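Local coordinates for uncharacterized protein (PDB 3D3Y) that is of unknown function but belongs to the M16 peptidase family, with a domain of the inactive type, and may bind a metal ion, at residues 23-28 and 104-109; 88-93 and 111-116. All coordinates share one frame; numbering follows the deposited sequence.

Contact 1 of 2, residues 23-28 and 104-109; sequences KTVRLL and QVLAEA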
loop_
_atom_site.group_PDB
_atom_site.type_symbol
_atom_site.label_atom_id
_atom_site.label_comp_id
_atom_site.label_asym_id
_atom_site.label_seq_id
_atom_site.Cartn_x
_atom_site.Cartn_y
_atom_site.Cartn_z
ATOM N N LYS A 23 23.314 8.909 -7.330
ATOM C CA LYS A 23 24.198 9.908 -6.723
ATOM C C LYS A 23 23.744 10.216 -5.296
ATOM O O LYS A 23 24.394 10.969 -4.571
ATOM C CB LYS A 23 24.199 11.196 -7.562
ATOM C CG LYS A 23 24.696 11.014 -8.982
ATOM C CD LYS A 23 24.741 12.356 -9.703
ATOM C CE LYS A 23 24.972 12.163 -11.169
ATOM N NZ LYS A 23 26.374 11.748 -11.452
ATOM N N THR A 24 22.604 9.653 -4.911
ATOM C CA THR A 24 22.103 9.795 -3.559
ATOM C C THR A 24 21.981 8.431 -2.908
ATOM O O THR A 24 22.095 7.399 -3.579
ATOM C CB THR A 24 20.705 10.426 -3.518
ATOM O OG1 THR A 24 19.785 9.575 -4.222
ATOM C CG2 THR A 24 20.720 11.847 -4.123
ATOM N N VAL A 25 21.698 8.461 -1.604
ATOM C CA VAL A 25 21.566 7.271 -0.775
ATOM C C VAL A 25 20.161 7.308 -0.171
ATOM O O VAL A 25 19.762 8.311 0.413
ATOM C CB VAL A 25 22.612 7.243 0.325
ATOM C CG1 VAL A 25 22.400 6.026 1.233
ATOM C CG2 VAL A 25 24.028 7.202 -0.295
ATOM N N ARG A 26 19.391 6.243 -0.385
ATOM C CA ARG A 26 18.058 6.167 0.171
ATOM C C ARG A 26 18.163 5.332 1.420
ATOM O O ARG A 26 18.891 4.319 1.443
ATOM C CB ARG A 26 17.128 5.458 -0.790
ATOM C CG ARG A 26 17.173 5.986 -2.174
ATOM C CD ARG A 26 15.990 6.853 -2.425
ATOM N NE ARG A 26 16.099 7.516 -3.720
ATOM C CZ ARG A 26 15.369 8.574 -4.055
ATOM N NH1 ARG A 26 14.474 9.049 -3.177
ATOM N NH2 ARG A 26 15.537 9.149 -5.247
ATOM N N LEU A 27 17.420 5.749 2.439
ATOM C CA LEU A 27 17.290 5.014 3.680
ATOM C C LEU A 27 15.821 4.780 3.969
ATOM O O LEU A 27 14.970 5.672 3.749
ATOM C CB LEU A 27 17.890 5.797 4.852
ATOM C CG LEU A 27 19.387 6.126 4.860
ATOM C CD1 LEU A 27 19.620 7.426 4.116
ATOM C CD2 LEU A 27 19.839 6.259 6.295
ATOM N N LEU A 28 15.527 3.580 4.464
ATOM C CA LEU A 28 14.165 3.200 4.841
ATOM C C LEU A 28 14.239 2.458 6.142
ATOM O O LEU A 28 14.978 1.466 6.253
ATOM C CB LEU A 28 13.518 2.343 3.756
ATOM C CG LEU A 28 12.191 1.636 4.092
ATOM C CD1 LEU A 28 11.011 2.645 4.292
ATOM C CD2 LEU A 28 11.919 0.619 2.979
ATOM N N GLN A 104 30.145 13.928 6.464
ATOM C CA GLN A 104 30.080 12.557 6.951
ATOM C C GLN A 104 28.617 12.152 6.868
ATOM O O GLN A 104 28.005 11.798 7.872
ATOM C CB GLN A 104 30.574 12.454 8.391
ATOM C CG GLN A 104 32.074 12.439 8.540
ATOM C CD GLN A 104 32.736 11.377 7.686
ATOM O OE1 GLN A 104 32.183 10.289 7.480
ATOM N NE2 GLN A 104 33.922 11.688 7.172
ATOM N N VAL A 105 28.074 12.211 5.653
ATOM C CA VAL A 105 26.627 12.224 5.469
ATOM C C VAL A 105 25.907 11.020 6.090
ATOM O O VAL A 105 24.822 11.162 6.646
ATOM C CB VAL A 105 26.223 12.410 3.976
ATOM C CG1 VAL A 105 26.402 11.094 3.198
ATOM C CG2 VAL A 105 24.763 12.907 3.881
ATOM N N LEU A 106 26.514 9.840 6.015
ATOM C CA LEU A 106 25.882 8.646 6.527
ATOM C C LEU A 106 25.780 8.712 8.038
ATOM O O LEU A 106 24.698 8.488 8.593
ATOM C CB LEU A 106 26.632 7.394 6.077
ATOM C CG LEU A 106 26.501 7.062 4.587
ATOM C CD1 LEU A 106 27.502 5.974 4.210
ATOM C CD2 LEU A 106 25.075 6.660 4.252
ATOM N N ALA A 107 26.884 9.073 8.690
ATOM C CA ALA A 107 26.883 9.257 10.144
ATOM C C ALA A 107 25.873 10.312 10.586
ATOM O O ALA A 107 25.158 10.128 11.575
ATOM C CB ALA A 107 28.282 9.580 10.667
ATOM N N GLU A 108 25.805 11.398 9.828
ATOM C CA GLU A 108 24.914 12.502 10.151
ATOM C C GLU A 108 23.437 12.113 9.941
ATOM O O GLU A 108 22.569 12.427 10.779
ATOM C CB GLU A 108 25.331 13.743 9.369
ATOM C CG GLU A 108 26.727 14.265 9.817
ATOM C CD GLU A 108 27.260 15.398 8.959
ATOM O OE1 GLU A 108 27.929 15.118 7.921
ATOM O OE2 GLU A 108 27.050 16.556 9.355
ATOM N N ALA A 109 23.155 11.367 8.875
ATOM C CA ALA A 109 21.777 10.885 8.667
ATOM C C ALA A 109 21.334 9.900 9.743
ATOM O O ALA A 109 20.208 9.988 10.225
ATOM C CB ALA A 109 21.576 10.298 7.223
#
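The strand and helix come closest at Val25 and Leu106, whose CA atoms are 8.6 Å apart, and two residues further along strand 24-34 the CA atoms of Leu27 and Ala109 are 8.9 Å apart, so the strand meets the first turn of helix 105-118 at side-chain distance. The contact is small and wholly apolar. Val25 turns its CG1 branch to the helix, where it comes within 4.1 Å of Leu106 CD2, the two side chains crossing at about a right angle. Leu106 does not start out pointing at the strand; with CG anti to its own carbonyl carbon (chi1 -71°), the leucine carries CD2 round to the valine. Leu27 and Ala109 do point at each other, and Leu27 CD2 approaches Ala109 CB at 4.5 Å, a looser touch than the first. Gln104 occupies the N-cap position, and its backbone N donates to Glu108 OE1 at 2.9 Å, almost along the C-O axis of the carboxylate, which Tyr71 OH also bonds. All four touching residues are buried: Ile94 of the adjacent strand 85-95 packs on Val25, Leu27 and Ala109, while helix 211-219 closes in with Phe218 on Leu27 and Leu217 on Leu106.

Contact 2 of 2, residues 88-93 and 111-116; sequences FNISMN and DFLKEI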
loop_
_atom_site.group_PDB
_atom_site.type_symbol
_atom_site.label_atom_id
_atom_site.label_comp_id
_atom_site.label_asym_id
_atom_site.label_seq_id
_atom_site.Cartn_x
_atom_site.Cartn_y
_atom_site.Cartn_z
ATOM N N PHE A 88 4.891 0.916 8.899
ATOM C CA PHE A 88 5.150 2.299 9.323
ATOM C C PHE A 88 6.539 2.593 8.768
ATOM O O PHE A 88 7.506 1.913 9.109
ATOM C CB PHE A 88 5.103 2.371 10.835
ATOM C CG PHE A 88 5.365 3.733 11.426
ATOM C CD1 PHE A 88 4.304 4.478 11.955
ATOM C CD2 PHE A 88 6.676 4.239 11.541
ATOM C CE1 PHE A 88 4.541 5.707 12.579
ATOM C CE2 PHE A 88 6.934 5.486 12.147
ATOM C CZ PHE A 88 5.848 6.234 12.662
ATOM N N ASN A 89 6.616 3.587 7.886
ATOM C CA ASN A 89 7.761 3.736 6.977
ATOM C C ASN A 89 8.456 5.078 7.124
ATOM O O ASN A 89 7.866 6.112 6.812
ATOM C CB ASN A 89 7.246 3.662 5.529
ATOM C CG ASN A 89 6.355 2.456 5.271
ATOM O OD1 ASN A 89 6.759 1.332 5.521
ATOM N ND2 ASN A 89 5.144 2.691 4.750
ATOM N N ILE A 90 9.710 5.069 7.558
ATOM C CA ILE A 90 10.466 6.322 7.682
ATOM C C ILE A 90 11.475 6.301 6.560
ATOM O O ILE A 90 12.274 5.363 6.440
ATOM C CB ILE A 90 11.203 6.406 9.027
ATOM C CG1 ILE A 90 10.198 6.351 10.193
ATOM C CG2 ILE A 90 12.083 7.670 9.112
ATOM C CD1 ILE A 90 10.898 6.135 11.561
ATOM N N SER A 91 11.413 7.332 5.721
ATOM C CA SER A 91 12.239 7.391 4.513
ATOM C C SER A 91 13.115 8.630 4.553
ATOM O O SER A 91 12.667 9.692 5.025
ATOM C CB SER A 91 11.315 7.495 3.289
ATOM O OG SER A 91 10.503 6.319 3.182
HETATM N N MSE A 92 14.328 8.500 3.998
HETATM C CA MSE A 92 15.242 9.611 3.804
HETATM C C MSE A 92 15.993 9.427 2.500
HETATM O O MSE A 92 16.312 8.290 2.099
HETATM C CB MSE A 92 16.287 9.674 4.906
HETATM C CG MSE A 92 15.854 10.287 6.179
HETATM SE SE MSE A 92 17.379 10.496 7.388
HETATM C CE MSE A 92 18.094 12.188 6.897
ATOM N N ASN A 93 16.292 10.552 1.860
ATOM C CA ASN A 93 17.157 10.623 0.667
ATOM C C ASN A 93 18.238 11.667 1.007
ATOM O O ASN A 93 17.924 12.780 1.470
ATOM C CB ASN A 93 16.323 11.037 -0.557
ATOM C CG ASN A 93 17.041 10.809 -1.912
ATOM O OD1 ASN A 93 16.822 11.573 -2.878
ATOM N ND2 ASN A 93 17.854 9.759 -2.004
ATOM N N ASP A 111 22.379 9.721 12.807
ATOM C CA ASP A 111 22.123 10.525 13.999
ATOM C C ASP A 111 20.736 11.165 13.909
ATOM O O ASP A 111 19.997 11.198 14.887
ATOM C CB ASP A 111 23.215 11.594 14.198
ATOM C CG ASP A 111 22.966 12.476 15.433
ATOM O OD1 ASP A 111 23.197 11.987 16.554
ATOM O OD2 ASP A 111 22.560 13.657 15.287
ATOM N N PHE A 112 20.378 11.669 12.734
ATOM C CA PHE A 112 19.053 12.298 12.577
ATOM C C PHE A 112 17.922 11.292 12.775
ATOM O O PHE A 112 16.931 11.572 13.479
ATOM C CB PHE A 112 18.914 12.938 11.199
ATOM C CG PHE A 112 17.598 13.634 10.995
ATOM C CD1 PHE A 112 17.353 14.860 11.603
ATOM C CD2 PHE A 112 16.613 13.060 10.201
ATOM C CE1 PHE A 112 16.119 15.524 11.406
ATOM C CE2 PHE A 112 15.383 13.719 9.977
ATOM C CZ PHE A 112 15.140 14.951 10.587
ATOM N N LEU A 113 18.062 10.122 12.164
ATOM C CA LEU A 113 17.149 9.020 12.447
ATOM C C LEU A 113 17.062 8.685 13.937
ATOM O O LEU A 113 15.971 8.412 14.468
ATOM C CB LEU A 113 17.504 7.774 11.639
ATOM C CG LEU A 113 17.426 7.880 10.110
ATOM C CD1 LEU A 113 18.062 6.646 9.543
ATOM C CD2 LEU A 113 15.958 8.042 9.677
ATOM N N LYS A 114 18.206 8.668 14.627
ATOM C CA LYS A 114 18.180 8.331 16.043
ATOM C C LYS A 114 17.311 9.344 16.806
ATOM O O LYS A 114 16.568 8.965 17.762
ATOM C CB LYS A 114 19.605 8.302 16.615
ATOM C CG LYS A 114 19.683 7.829 18.041
ATOM C CD LYS A 114 21.116 7.830 18.551
ATOM C CE LYS A 114 21.169 7.098 19.893
ATOM N NZ LYS A 114 22.435 7.330 20.667
ATOM N N GLU A 115 17.451 10.625 16.423
ATOM C CA GLU A 115 16.668 11.721 17.019
ATOM C C GLU A 115 15.187 11.509 16.772
ATOM O O GLU A 115 14.363 11.501 17.724
ATOM C CB GLU A 115 17.121 13.093 16.490
ATOM C CG GLU A 115 18.500 13.582 17.048
ATOM C CD GLU A 115 18.465 13.899 18.566
ATOM O OE1 GLU A 115 17.380 14.217 19.121
ATOM O OE2 GLU A 115 19.537 13.816 19.214
ATOM N N ILE A 116 14.841 11.308 15.504
ATOM C CA ILE A 116 13.434 11.069 15.129
ATOM C C ILE A 116 12.802 9.856 15.848
ATOM O O ILE A 116 11.693 9.934 16.380
ATOM C CB ILE A 116 13.292 10.917 13.608
ATOM C CG1 ILE A 116 13.661 12.249 12.909
ATOM C CG2 ILE A 116 11.856 10.401 13.240
ATOM C CD1 ILE A 116 12.876 13.490 13.424
#
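The selenium of Met92, a selenomethionine, lies against two helix side chains, 3.6 Å from Leu113 CD2 and at the edge of the Phe112 ring. This is a Met-aromatic contact, built into the alpha/beta layer in which helix 105-118 packs on the mixed sheet of an M16 peptidase-like fold. Strand 88-93 and helix 111-116 run roughly antiparallel, at 152° between their N-to-C directions, with their axes 10.9 Å apart at closest approach. From strand to helix the gap is spanned by Ile90 and Met92, which lie on the same face of the strand and both point at the helix, whereas Ser91 between them points away.

Met92 contributes most of the strand's contact. Its chain is extended as far as SE and then bends (chi3 87°), which swings the terminal methyl toward Phe112. The selenium sits 5.2 Å from the centroid of the Phe112 ring and 75° off its normal, so it meets the rim and not the face. Ile116 CG1 of the following helical turn lies over one face of the Phe112 ring, near its margin. Phe75 of strand 74-82 adds an edge-to-face ring contact.

Leu113 CD2 touches both strand residues, with Leu113 CG also close to the selenium. The leucine runs alongside Ile90 and Met92, pointing the other way, and Leu27 of strand 24-34 also packs against it. Every residue that touches across this interface is buried, and the contact is apolar throughout, with selenomethionine standing in for methionine. Beside the selenium, Leu113 CD2 comes within 3.9 Å of Ile90 CG2, and Met92 CE stands 3.7 Å from Phe112 CD2.

In the fold
Contacts 1 and 2 hang the same helix, 105-118, on two adjacent antiparallel strands of one mixed sheet, and their centres lie about 10 Å apart. Contact 1 takes the beginning of the helix to strand 24-34; contact 2 takes its later turns to strand 85-95. Both are buried and apolar, but contact 1 rests on small, rather loose aliphatic touches, whereas contact 2 buries more surface and adds a Met-aromatic contact, made here by selenomethionine. The strands themselves are tied by polar bonds: Leu27 N probably donates to Met92 O at 2.8 Å, and Thr24 OG1 probably bonds Asn93 ND2 at 2.9 Å.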